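Side-chain contacts in nicastrin (Dictyostelium purpureum, PDB 4R12), which is probably an essential subunit of the gamma-secretase complex, the endoprotease that cuts integral membrane proteins such as Notch receptors within the membrane: residues S487-S492 with N547-G552; T491-T496 with N560-V565; S278-N283 with P303-L308. One frame throughout, in Å; residues are numbered along the deposited sequence.

Contact 1 of 3, residues S487-S492 with N547-G552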
ATOM      1  N   SER A 487      -1.950  -5.435   5.561  1.00 23.83           N
ATOM      2  CA  SER A 487      -2.445  -6.546   6.384  1.00 26.39           C
ATOM      3  C   SER A 487      -2.094  -6.285   7.854  1.00 26.68           C
ATOM      4  O   SER A 487      -2.004  -5.119   8.280  1.00 25.67           O
ATOM      5  CB  SER A 487      -1.886  -7.902   5.887  1.00 26.05           C
ATOM      6  OG  SER A 487      -2.432  -8.986   6.603  1.00 27.57           O
ATOM      7  N   VAL A 488      -1.924  -7.345   8.639  1.00 25.94           N
ATOM      8  CA  VAL A 488      -1.780  -7.184  10.082  1.00 27.14           C
ATOM      9  C   VAL A 488      -0.334  -7.260  10.555  1.00 28.66           C
ATOM     10  O   VAL A 488       0.504  -7.945   9.962  1.00 27.41           O
ATOM     11  CB  VAL A 488      -2.626  -8.227  10.848  1.00 29.95           C
ATOM     12  CG1 VAL A 488      -4.101  -7.977  10.586  1.00 29.87           C
ATOM     13  CG2 VAL A 488      -2.240  -9.652  10.462  1.00 29.27           C
ATOM     14  N   PHE A 489      -0.052  -6.535  11.633  1.00 26.92           N
ATOM     15  CA  PHE A 489       1.304  -6.408  12.126  1.00 27.65           C
ATOM     16  C   PHE A 489       1.878  -7.724  12.628  1.00 30.19           C
ATOM     17  O   PHE A 489       3.046  -8.026  12.390  1.00 28.89           O
ATOM     18  CB  PHE A 489       1.378  -5.375  13.248  1.00 27.81           C
ATOM     19  CG  PHE A 489       2.736  -5.270  13.868  1.00 28.08           C
ATOM     20  CD1 PHE A 489       3.736  -4.542  13.247  1.00 28.19           C
ATOM     21  CD2 PHE A 489       3.025  -5.926  15.060  1.00 31.33           C
ATOM     22  CE1 PHE A 489       5.004  -4.458  13.805  1.00 30.19           C
ATOM     23  CE2 PHE A 489       4.287  -5.842  15.633  1.00 31.62           C
ATOM     24  CZ  PHE A 489       5.278  -5.110  15.009  1.00 32.67           C
ATOM     25  N   GLY A 490       1.060  -8.492  13.337  1.00 29.48           N
ATOM     26  CA  GLY A 490       1.522  -9.712  13.982  1.00 32.88           C
ATOM     27  C   GLY A 490       0.720  -9.955  15.242  1.00 35.69           C
ATOM     28  O   GLY A 490      -0.172  -9.171  15.566  1.00 35.13           O
ATOM     29  N   THR A 491       1.030 -11.034  15.958  1.00 38.71           N
ATOM     30  CA  THR A 491       0.295 -11.370  17.178  1.00 40.67           C
ATOM     31  C   THR A 491       0.909 -10.746  18.426  1.00 41.57           C
ATOM     32  O   THR A 491       0.271 -10.696  19.477  1.00 45.19           O
ATOM     33  CB  THR A 491       0.216 -12.885  17.374  1.00 41.40           C
ATOM     34  OG1 THR A 491       1.504 -13.460  17.128  1.00 41.34           O
ATOM     35  CG2 THR A 491      -0.770 -13.487  16.389  1.00 41.18           C
ATOM     36  N   SER A 492       2.152 -10.284  18.304  1.00 40.00           N
ATOM     37  CA  SER A 492       2.839  -9.571  19.379  1.00 42.02           C
ATOM     38  C   SER A 492       4.019  -8.795  18.803  1.00 41.12           C
ATOM     39  O   SER A 492       4.272  -8.851  17.606  1.00 38.19           O
ATOM     40  CB  SER A 492       3.332 -10.535  20.456  1.00 41.07           C
ATOM     41  OG  SER A 492       4.511 -11.196  20.026  1.00 40.61           O
ATOM     42  N   ASN A 547       9.435  -1.882  12.372  1.00 27.21           N
ATOM     43  CA  ASN A 547       8.024  -1.954  12.748  1.00 26.23           C
ATOM     44  C   ASN A 547       7.198  -0.767  12.233  1.00 25.74           C
ATOM     45  O   ASN A 547       7.616   0.384  12.355  1.00 26.66           O
ATOM     46  CB  ASN A 547       7.859  -1.989  14.272  1.00 27.93           C
ATOM     47  CG  ASN A 547       8.262  -3.315  14.900  1.00 30.16           C
ATOM     48  OD1 ASN A 547       8.434  -4.338  14.225  1.00 28.14           O
ATOM     49  ND2 ASN A 547       8.374  -3.305  16.218  1.00 28.38           N
ATOM     50  N   ALA A 548       6.028  -1.062  11.681  1.00 25.27           N
ATOM     51  CA  ALA A 548       5.056  -0.041  11.314  1.00 26.05           C
ATOM     52  C   ALA A 548       3.763  -0.393  12.035  1.00 27.30           C
ATOM     53  O   ALA A 548       3.049  -1.315  11.639  1.00 26.33           O
ATOM     54  CB  ALA A 548       4.861   0.017   9.806  1.00 25.78           C
ATOM     55  N   LEU A 549       3.491   0.342  13.111  1.00 26.88           N
ATOM     56  CA  LEU A 549       2.465  -0.011  14.085  1.00 28.32           C
ATOM     57  C   LEU A 549       2.050   1.235  14.850  1.00 28.58           C
ATOM     58  O   LEU A 549       2.893   2.043  15.238  1.00 30.48           O
ATOM     59  CB  LEU A 549       2.980  -1.084  15.062  1.00 29.90           C
ATOM     60  CG  LEU A 549       2.082  -1.513  16.239  1.00 30.14           C
ATOM     61  CD1 LEU A 549       0.867  -2.283  15.751  1.00 30.75           C
ATOM     62  CD2 LEU A 549       2.855  -2.346  17.271  1.00 31.57           C
ATOM     63  N   SER A 550       0.749   1.388  15.054  1.00 27.97           N
ATOM     64  CA  SER A 550       0.225   2.546  15.766  1.00 30.95           C
ATOM     65  C   SER A 550       0.847   2.658  17.144  1.00 31.66           C
ATOM     66  O   SER A 550       1.067   1.651  17.815  1.00 33.12           O
ATOM     67  CB  SER A 550      -1.296   2.462  15.891  1.00 33.47           C
ATOM     68  OG  SER A 550      -1.800   3.568  16.627  1.00 34.13           O
ATOM     69  N   LEU A 551       1.148   3.879  17.560  1.00 32.50           N
ATOM     70  CA  LEU A 551       1.644   4.106  18.914  1.00 35.78           C
ATOM     71  C   LEU A 551       0.526   3.962  19.956  1.00 36.61           C
ATOM     72  O   LEU A 551       0.777   3.991  21.171  1.00 40.15           O
ATOM     73  CB  LEU A 551       2.289   5.492  19.017  1.00 36.64           C
ATOM     74  CG  LEU A 551       3.566   5.712  18.197  1.00 36.77           C
ATOM     75  CD1 LEU A 551       4.051   7.149  18.366  1.00 36.84           C
ATOM     76  CD2 LEU A 551       4.657   4.731  18.593  1.00 34.21           C
ATOM     77  N   GLY A 552      -0.705   3.808  19.480  1.00 35.75           N
ATOM     78  CA  GLY A 552      -1.853   3.668  20.361  1.00 37.92           C
ATOM     79  C   GLY A 552      -1.998   2.292  20.987  1.00 39.25           C
ATOM     80  O   GLY A 552      -2.812   2.108  21.902  1.00 39.33           O
TER

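Contact 2 of 3, residues T491-T496 with N560-V565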
ATOM      1  N   THR A 491       1.030 -11.034  15.958  1.00 38.71           N
ATOM      2  CA  THR A 491       0.295 -11.370  17.178  1.00 40.67           C
ATOM      3  C   THR A 491       0.909 -10.746  18.426  1.00 41.57           C
ATOM      4  O   THR A 491       0.271 -10.696  19.477  1.00 45.19           O
ATOM      5  CB  THR A 491       0.216 -12.885  17.374  1.00 41.40           C
ATOM      6  OG1 THR A 491       1.504 -13.460  17.128  1.00 41.34           O
ATOM      7  CG2 THR A 491      -0.770 -13.487  16.389  1.00 41.18           C
ATOM      8  N   SER A 492       2.152 -10.284  18.304  1.00 40.00           N
ATOM      9  CA  SER A 492       2.839  -9.571  19.379  1.00 42.02           C
ATOM     10  C   SER A 492       4.019  -8.795  18.803  1.00 41.12           C
ATOM     11  O   SER A 492       4.272  -8.851  17.606  1.00 38.19           O
ATOM     12  CB  SER A 492       3.332 -10.535  20.456  1.00 41.07           C
ATOM     13  OG  SER A 492       4.511 -11.196  20.026  1.00 40.61           O
ATOM     14  N   LEU A 493       4.759  -8.094  19.654  1.00 38.36           N
ATOM     15  CA  LEU A 493       5.944  -7.376  19.200  1.00 40.10           C
ATOM     16  C   LEU A 493       7.093  -8.322  18.852  1.00 41.17           C
ATOM     17  O   LEU A 493       8.067  -7.925  18.214  1.00 39.10           O
ATOM     18  CB  LEU A 493       6.385  -6.366  20.262  1.00 41.77           C
ATOM     19  CG  LEU A 493       5.481  -5.137  20.362  1.00 41.69           C
ATOM     20  CD1 LEU A 493       5.792  -4.318  21.615  1.00 45.75           C
ATOM     21  CD2 LEU A 493       5.631  -4.282  19.099  1.00 37.51           C
ATOM     22  N   THR A 494       6.970  -9.581  19.254  1.00 41.60           N
ATOM     23  CA  THR A 494       8.014 -10.561  18.990  1.00 42.53           C
ATOM     24  C   THR A 494       7.566 -11.607  17.971  1.00 42.64           C
ATOM     25  O   THR A 494       8.299 -12.548  17.660  1.00 43.11           O
ATOM     26  CB  THR A 494       8.442 -11.255  20.282  1.00 42.85           C
ATOM     27  OG1 THR A 494       7.377 -12.089  20.748  1.00 45.39           O
ATOM     28  CG2 THR A 494       8.752 -10.213  21.340  1.00 44.31           C
ATOM     29  N   THR A 495       6.356 -11.451  17.452  1.00 41.29           N
ATOM     30  CA  THR A 495       5.869 -12.368  16.435  1.00 41.61           C
ATOM     31  C   THR A 495       5.331 -11.594  15.244  1.00 39.77           C
ATOM     32  O   THR A 495       4.128 -11.614  14.986  1.00 38.42           O
ATOM     33  CB  THR A 495       4.767 -13.305  16.981  1.00 42.69           C
ATOM     34  OG1 THR A 495       3.696 -12.523  17.526  1.00 46.57           O
ATOM     35  CG2 THR A 495       5.324 -14.212  18.058  1.00 41.78           C
ATOM     36  N   THR A 496       6.227 -10.920  14.522  1.00 38.26           N
ATOM     37  CA  THR A 496       5.837 -10.070  13.402  1.00 38.17           C
ATOM     38  C   THR A 496       5.486 -10.884  12.166  1.00 37.34           C
ATOM     39  O   THR A 496       5.988 -11.988  11.969  1.00 37.29           O
ATOM     40  CB  THR A 496       6.948  -9.068  13.021  1.00 37.48           C
ATOM     41  OG1 THR A 496       8.155  -9.780  12.717  1.00 36.92           O
ATOM     42  CG2 THR A 496       7.201  -8.079  14.162  1.00 37.72           C
ATOM     43  N   ASN A 560      -1.428 -11.821  27.610  1.00 63.47           N
ATOM     44  CA  ASN A 560      -0.988 -12.157  26.255  1.00 60.72           C
ATOM     45  C   ASN A 560      -1.929 -11.602  25.186  1.00 58.08           C
ATOM     46  O   ASN A 560      -2.463 -12.343  24.352  1.00 56.11           O
ATOM     47  CB  ASN A 560      -0.838 -13.669  26.098  1.00 62.47           C
ATOM     48  CG  ASN A 560       0.245 -14.041  25.103  1.00 60.89           C
ATOM     49  OD1 ASN A 560      -0.040 -14.562  24.027  1.00 61.09           O
ATOM     50  ND2 ASN A 560       1.498 -13.752  25.453  1.00 61.80           N
ATOM     51  N   VAL A 561      -2.112 -10.284  25.213  1.00 54.24           N
ATOM     52  CA  VAL A 561      -3.102  -9.624  24.370  1.00 52.30           C
ATOM     53  C   VAL A 561      -2.663  -8.203  23.994  1.00 49.76           C
ATOM     54  O   VAL A 561      -1.901  -7.566  24.725  1.00 50.84           O
ATOM     55  CB  VAL A 561      -4.476  -9.575  25.089  1.00 53.96           C
ATOM     56  CG1 VAL A 561      -4.448  -8.586  26.251  1.00 55.76           C
ATOM     57  CG2 VAL A 561      -5.570  -9.216  24.126  1.00 50.88           C
ATOM     58  N   TRP A 562      -3.121  -7.718  22.842  1.00 46.63           N
ATOM     59  CA  TRP A 562      -2.931  -6.318  22.487  1.00 45.02           C
ATOM     60  C   TRP A 562      -3.855  -5.455  23.346  1.00 44.97           C
ATOM     61  O   TRP A 562      -4.992  -5.849  23.605  1.00 43.90           O
ATOM     62  CB  TRP A 562      -3.227  -6.067  21.002  1.00 41.74           C
ATOM     63  CG  TRP A 562      -2.225  -6.633  20.035  1.00 41.31           C
ATOM     64  CD1 TRP A 562      -2.395  -7.727  19.232  1.00 40.30           C
ATOM     65  CD2 TRP A 562      -0.914  -6.124  19.748  1.00 38.83           C
ATOM     66  NE1 TRP A 562      -1.270  -7.933  18.471  1.00 39.38           N
ATOM     67  CE2 TRP A 562      -0.345  -6.966  18.768  1.00 39.58           C
ATOM     68  CE3 TRP A 562      -0.164  -5.045  20.225  1.00 39.12           C
ATOM     69  CZ2 TRP A 562       0.937  -6.763  18.258  1.00 37.68           C
ATOM     70  CZ3 TRP A 562       1.114  -4.840  19.718  1.00 40.08           C
ATOM     71  CH2 TRP A 562       1.655  -5.698  18.745  1.00 37.32           C
ATOM     72  N   LYS A 563      -3.370  -4.287  23.771  1.00 42.25           N
ATOM     73  CA  LYS A 563      -4.176  -3.317  24.514  1.00 45.17           C
ATOM     74  C   LYS A 563      -4.164  -1.936  23.849  1.00 44.77           C
ATOM     75  O   LYS A 563      -3.128  -1.488  23.359  1.00 42.91           O
ATOM     76  CB  LYS A 563      -3.672  -3.187  25.957  1.00 49.56           C
ATOM     77  CG  LYS A 563      -4.066  -4.325  26.885  1.00 54.18           C
ATOM     78  CD  LYS A 563      -5.221  -3.919  27.803  1.00 59.86           C
ATOM     79  CE  LYS A 563      -5.462  -4.948  28.904  1.00 62.34           C
ATOM     80  NZ  LYS A 563      -4.367  -4.989  29.922  1.00 63.90           N
ATOM     81  N   ILE A 564      -5.311  -1.265  23.835  1.00 40.56           N
ATOM     82  CA  ILE A 564      -5.364   0.126  23.399  1.00 41.53           C
ATOM     83  C   ILE A 564      -5.020   1.046  24.576  1.00 43.80           C
ATOM     84  O   ILE A 564      -5.790   1.175  25.519  1.00 44.02           O
ATOM     85  CB  ILE A 564      -6.744   0.505  22.836  1.00 39.97           C
ATOM     86  CG1 ILE A 564      -7.124  -0.409  21.667  1.00 37.67           C
ATOM     87  CG2 ILE A 564      -6.737   1.954  22.375  1.00 41.84           C
ATOM     88  CD1 ILE A 564      -8.549  -0.200  21.176  1.00 39.85           C
ATOM     89  N   VAL A 565      -3.855   1.679  24.515  1.00 42.76           N
ATOM     90  CA  VAL A 565      -3.410   2.553  25.590  1.00 44.61           C
ATOM     91  C   VAL A 565      -3.665   4.019  25.265  1.00 46.96           C
ATOM     92  O   VAL A 565      -3.631   4.869  26.150  1.00 48.47           O
ATOM     93  CB  VAL A 565      -1.915   2.344  25.889  1.00 46.04           C
ATOM     94  CG1 VAL A 565      -1.679   0.918  26.377  1.00 46.48           C
ATOM     95  CG2 VAL A 565      -1.080   2.619  24.644  1.00 46.00           C
TER

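Contact 3 of 3, residues S278-N283 with P303-L308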
ATOM      1  N   SER A 278       5.882   5.734   9.152  1.00 24.86           N
ATOM      2  CA  SER A 278       6.737   6.899   9.371  1.00 26.75           C
ATOM      3  C   SER A 278       6.725   7.339  10.839  1.00 27.79           C
ATOM      4  O   SER A 278       7.773   7.652  11.407  1.00 27.50           O
ATOM      5  CB  SER A 278       6.332   8.069   8.461  1.00 25.72           C
ATOM      6  OG  SER A 278       4.948   8.353   8.513  1.00 26.81           O
ATOM      7  N   GLU A 279       5.556   7.336  11.472  1.00 28.43           N
ATOM      8  CA  GLU A 279       5.478   7.764  12.873  1.00 31.53           C
ATOM      9  C   GLU A 279       6.288   6.882  13.826  1.00 32.01           C
ATOM     10  O   GLU A 279       6.993   7.395  14.704  1.00 31.29           O
ATOM     11  CB  GLU A 279       4.024   7.816  13.347  1.00 30.30           C
ATOM     12  CG  GLU A 279       3.224   8.976  12.767  1.00 34.87           C
ATOM     13  CD  GLU A 279       3.656  10.355  13.296  1.00 38.34           C
ATOM     14  OE1 GLU A 279       4.573  10.444  14.145  1.00 40.93           O
ATOM     15  OE2 GLU A 279       3.063  11.358  12.849  1.00 38.10           O
ATOM     16  N   TYR A 280       6.192   5.566  13.663  1.00 28.85           N
ATOM     17  CA  TYR A 280       6.900   4.650  14.554  1.00 29.50           C
ATOM     18  C   TYR A 280       8.411   4.820  14.402  1.00 31.10           C
ATOM     19  O   TYR A 280       9.133   4.869  15.388  1.00 30.96           O
ATOM     20  CB  TYR A 280       6.484   3.206  14.270  1.00 27.95           C
ATOM     21  CG  TYR A 280       6.844   2.172  15.323  1.00 29.63           C
ATOM     22  CD1 TYR A 280       8.132   1.645  15.403  1.00 28.13           C
ATOM     23  CD2 TYR A 280       5.872   1.668  16.190  1.00 30.11           C
ATOM     24  CE1 TYR A 280       8.454   0.675  16.344  1.00 29.68           C
ATOM     25  CE2 TYR A 280       6.185   0.699  17.131  1.00 31.51           C
ATOM     26  CZ  TYR A 280       7.476   0.204  17.203  1.00 31.26           C
ATOM     27  OH  TYR A 280       7.790  -0.772  18.120  1.00 31.12           O
ATOM     28  N   PHE A 281       8.878   4.924  13.160  1.00 31.04           N
ATOM     29  CA  PHE A 281      10.306   5.087  12.903  1.00 28.65           C
ATOM     30  C   PHE A 281      10.821   6.385  13.536  1.00 30.85           C
ATOM     31  O   PHE A 281      11.833   6.379  14.229  1.00 29.74           O
ATOM     32  CB  PHE A 281      10.588   5.064  11.391  1.00 28.54           C
ATOM     33  CG  PHE A 281      12.052   4.996  11.041  1.00 30.02           C
ATOM     34  CD1 PHE A 281      12.747   3.801  11.151  1.00 29.83           C
ATOM     35  CD2 PHE A 281      12.727   6.117  10.584  1.00 31.50           C
ATOM     36  CE1 PHE A 281      14.092   3.726  10.816  1.00 30.85           C
ATOM     37  CE2 PHE A 281      14.080   6.050  10.244  1.00 29.26           C
ATOM     38  CZ  PHE A 281      14.761   4.860  10.366  1.00 30.57           C
ATOM     39  N   ILE A 282      10.113   7.488  13.295  1.00 29.22           N
ATOM     40  CA  ILE A 282      10.475   8.786  13.889  1.00 29.91           C
ATOM     41  C   ILE A 282      10.478   8.722  15.418  1.00 33.22           C
ATOM     42  O   ILE A 282      11.402   9.216  16.071  1.00 34.51           O
ATOM     43  CB  ILE A 282       9.518   9.901  13.432  1.00 30.74           C
ATOM     44  CG1 ILE A 282       9.770  10.230  11.963  1.00 28.11           C
ATOM     45  CG2 ILE A 282       9.678  11.171  14.306  1.00 30.93           C
ATOM     46  CD1 ILE A 282       8.624  10.969  11.304  1.00 28.35           C
ATOM     47  N   ASN A 283       9.447   8.100  15.983  1.00 31.35           N
ATOM     48  CA  ASN A 283       9.386   7.929  17.429  1.00 33.00           C
ATOM     49  C   ASN A 283      10.623   7.207  17.959  1.00 36.35           C
ATOM     50  O   ASN A 283      11.187   7.599  18.984  1.00 36.03           O
ATOM     51  CB  ASN A 283       8.123   7.172  17.836  1.00 33.84           C
ATOM     52  CG  ASN A 283       7.905   7.183  19.335  1.00 36.31           C
ATOM     53  OD1 ASN A 283       7.795   8.245  19.936  1.00 36.62           O
ATOM     54  ND2 ASN A 283       7.840   6.003  19.945  1.00 34.22           N
ATOM     55  N   PRO A 303      12.775  -2.926  25.157  1.00 49.88           N
ATOM     56  CA  PRO A 303      11.639  -3.404  24.359  1.00 48.53           C
ATOM     57  C   PRO A 303      12.121  -4.077  23.076  1.00 46.38           C
ATOM     58  O   PRO A 303      13.209  -3.767  22.605  1.00 44.53           O
ATOM     59  CB  PRO A 303      10.852  -2.130  24.054  1.00 46.32           C
ATOM     60  CG  PRO A 303      11.866  -1.038  24.119  1.00 47.61           C
ATOM     61  CD  PRO A 303      12.910  -1.459  25.112  1.00 49.48           C
ATOM     62  N   PRO A 304      11.330  -5.006  22.535  1.00 45.44           N
ATOM     63  CA  PRO A 304      11.817  -5.795  21.399  1.00 44.29           C
ATOM     64  C   PRO A 304      11.995  -4.983  20.119  1.00 38.91           C
ATOM     65  O   PRO A 304      11.077  -4.304  19.667  1.00 37.71           O
ATOM     66  CB  PRO A 304      10.737  -6.869  21.222  1.00 43.43           C
ATOM     67  CG  PRO A 304       9.549  -6.364  21.956  1.00 43.47           C
ATOM     68  CD  PRO A 304      10.046  -5.499  23.055  1.00 45.75           C
ATOM     69  N   ARG A 305      13.208  -5.048  19.577  1.00 39.62           N
ATOM     70  CA  ARG A 305      13.522  -4.582  18.228  1.00 37.47           C
ATOM     71  C   ARG A 305      14.455  -5.600  17.580  1.00 37.78           C
ATOM     72  O   ARG A 305      15.502  -5.956  18.137  1.00 37.10           O
ATOM     73  CB  ARG A 305      14.179  -3.204  18.249  1.00 38.44           C
ATOM     74  CG  ARG A 305      13.348  -2.113  18.907  1.00 37.50           C
ATOM     75  CD  ARG A 305      12.131  -1.727  18.071  1.00 36.28           C
ATOM     76  NE  ARG A 305      11.525  -0.499  18.581  1.00 36.54           N
ATOM     77  CZ  ARG A 305      10.623  -0.465  19.557  1.00 37.72           C
ATOM     78  NH1 ARG A 305      10.216  -1.596  20.124  1.00 36.09           N
ATOM     79  NH2 ARG A 305      10.133   0.697  19.973  1.00 37.04           N
ATOM     80  N   ALA A 306      14.087  -6.066  16.398  1.00 37.93           N
ATOM     81  CA  ALA A 306      14.856  -7.106  15.731  1.00 37.95           C
ATOM     82  C   ALA A 306      16.141  -6.576  15.079  1.00 37.22           C
ATOM     83  O   ALA A 306      16.979  -7.354  14.626  1.00 38.36           O
ATOM     84  CB  ALA A 306      13.983  -7.794  14.692  1.00 36.65           C
ATOM     85  N   ASP A 307      16.296  -5.257  15.033  1.00 36.48           N
ATOM     86  CA  ASP A 307      17.420  -4.647  14.315  1.00 37.18           C
ATOM     87  C   ASP A 307      17.678  -3.237  14.847  1.00 37.09           C
ATOM     88  O   ASP A 307      16.796  -2.379  14.798  1.00 35.85           O
ATOM     89  CB  ASP A 307      17.125  -4.620  12.808  1.00 35.48           C
ATOM     90  CG  ASP A 307      18.356  -4.320  11.961  1.00 37.30           C
ATOM     91  OD1 ASP A 307      19.342  -3.759  12.485  1.00 37.49           O
ATOM     92  OD2 ASP A 307      18.323  -4.643  10.752  1.00 36.10           O
ATOM     93  N   LEU A 308      18.888  -2.996  15.351  1.00 36.89           N
ATOM     94  CA  LEU A 308      19.193  -1.728  16.019  1.00 38.61           C
ATOM     95  C   LEU A 308      19.993  -0.750  15.148  1.00 37.55           C
ATOM     96  O   LEU A 308      20.494   0.255  15.650  1.00 36.96           O
ATOM     97  CB  LEU A 308      19.955  -1.996  17.324  1.00 40.15           C
ATOM     98  CG  LEU A 308      19.152  -2.641  18.457  1.00 41.38           C
ATOM     99  CD1 LEU A 308      20.052  -3.010  19.627  1.00 46.04           C
ATOM    100  CD2 LEU A 308      18.039  -1.713  18.908  1.00 40.21           C
TER

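Contact 1 of 3, residues S487-S492 with N547-G552
The Phe489 ring carries Leu549 over one face and meets the side-chain amide of Asn547 at its edge. On the face, Leu549 CD2 lies 4.2 Å from the ring centroid of Phe489 and 12° off the ring normal, a CH-pi contact directed almost straight down on the ring, while Leu549 CB comes to 4.0 Å from Phe489 CD1. At the edge, Phe489 CZ is 3.3 Å from Asn547 OD1, and CG of that amide sits in the ring plane, which sets the aromatic rim against it. The amide stands nearly perpendicular to the ring, at 83°. Its oxygen is not left to the ring alone, since it accepts a hydrogen bond from Gln198. Phe489 holds CG anti to its own nitrogen (chi1 176°), a torsion that points the ring across to Leu549 and Asn547; Ala548 O lies obliquely, 3.7 Å from Phe489 CD1. Cutting Phe489 back to an alanine would probably open a gap under Leu549 and leave the Asn547 amide without the ring edge beside its oxygen. Backbone hydrogen bonds of Phe489 with Pro194 and of Ala548 with Gly197 bring both segments to strand 192-203. The arrangement is buried packing of an aromatic ring with a leucine on its face and an amide at its edge, joining the loop after helix 452-463 to strand 542-548, an antiparallel neighbour of strand 192-203, and the residues that follow it.

Contact 2 of 3, residues T491-T496 with N560-V565
Trp562, on the second strand of an antiparallel beta hairpin (553-556 with 561-564), lies against the corner and type I turn formed by residues 491-495. The hairpin carries a G1 beta bulge, in which Asn560 and Val561 both face Asp556. The evidence for the contact is mostly indole against backbone. Trp562 CZ2 is 3.6 Å from Ser492 CA, and further along the six-membered ring CH2 reaches 4.0 Å from Leu493 N. Side chain meets side chain where Leu493 CG stands 4.2 Å from Trp562 CH2. Trp562 holds CG beside its own nitrogen and anti to the carbonyl carbon (chi1 -71°), and from that start the long indole carries its outer ring over to the turn. Its nitrogen does not bond across this contact: Thr491 O is 3.3 Å from Trp562 NE1, but the angle is poor. NE1 instead has two weak hydrogen bonds, to Glu193 and to the carbonyl of Gly490, one residue ahead of the corner. Elsewhere the indole touches Pro194 and Leu187 and meets the ring of Phe555 edge-to-face, which sets it among the turn, Phe555 of the partner strand, helix 183-189 and strand 192-203. The turn has polar support of its own. Ser492 OG accepts from the backbone two residues on, which makes an ST turn, and the same hydroxyl pairs with that of Thr495. The Thr491 and Thr495 hydroxyls also pair, although their separation is too short to be trusted in detail. In the ST turn, the bond from Thr494 N to Ser492 OG measures 3.0 Å, with an angle of 151° at the hydrogen.

Contact 3 of 3, residues S278-N283 with P303-L308
Flat-group packing comes first: the hydroxyl of Tyr280 rests over the guanidinium of Arg305. Its OH stands 3.1 Å above the guanidinium plane, over the centre, and is 3.2 Å from Arg305 CZ. The phenol and guanidinium planes are 48° apart, so this is not a parallel stack; the oxygen makes the closest approach, with CZ and CE1 of the ring behind it. The side chains arrive from opposite directions. Tyr280 has CG anti to its nitrogen (chi1 -165°), which sends the phenol away from its helix, and the Arg305 chain bends at chi2 to present a face to it. Although OH is 3.3 Å from both NH1 and NH2 of Arg305, the angles are poor and neither pair is a hydrogen bond; a phenol oxygen above a cationic centre is probably still favourable electrostatically. In the fold, the pair joins helix 276-287 of the nicastrin large lobe, a family of the zinc-exopeptidase clan, to the irregular segment leading into helix 309-313, with Leu308 at the N-cap position. Hydrogen bonds and charge then fix each partner from elsewhere. Arg305 NH1 donates to Pro304 O at 2.9 Å and 164°, with the acceptor in the guanidinium plane, while the nitrogen stands above the carbonyl plane. A salt bridge from Arg305 NE to Asp284, further along the same helix as Tyr280, probably limits how far the group can turn. The Tyr280 hydroxyl, for its part, accepts a hydrogen bond from Asn547 ND2.

From the N terminus, contact 3 closes first, tying helix 276-287 to the segment before helix 309-313 across only 19 intervening residues. It is complete long before the stretch 487-496, from which both other contacts start. Contact 1 returns at 547-552 and contact 2 at 560-565; because contact 2 starts later and ends later, the two loops cross rather than nest, sharing Thr491 and Ser492. Between them they enclose helix 500-512 and the three-stranded sheet. The contacts also touch: Leu549 CD2 is 3.8 Å from Leu493 CD2, and Leu493 CB is 3.6 Å from Pro304 CG, so segment 303-308, Leu549 and the hairpin's Trp562 meet around Leu493.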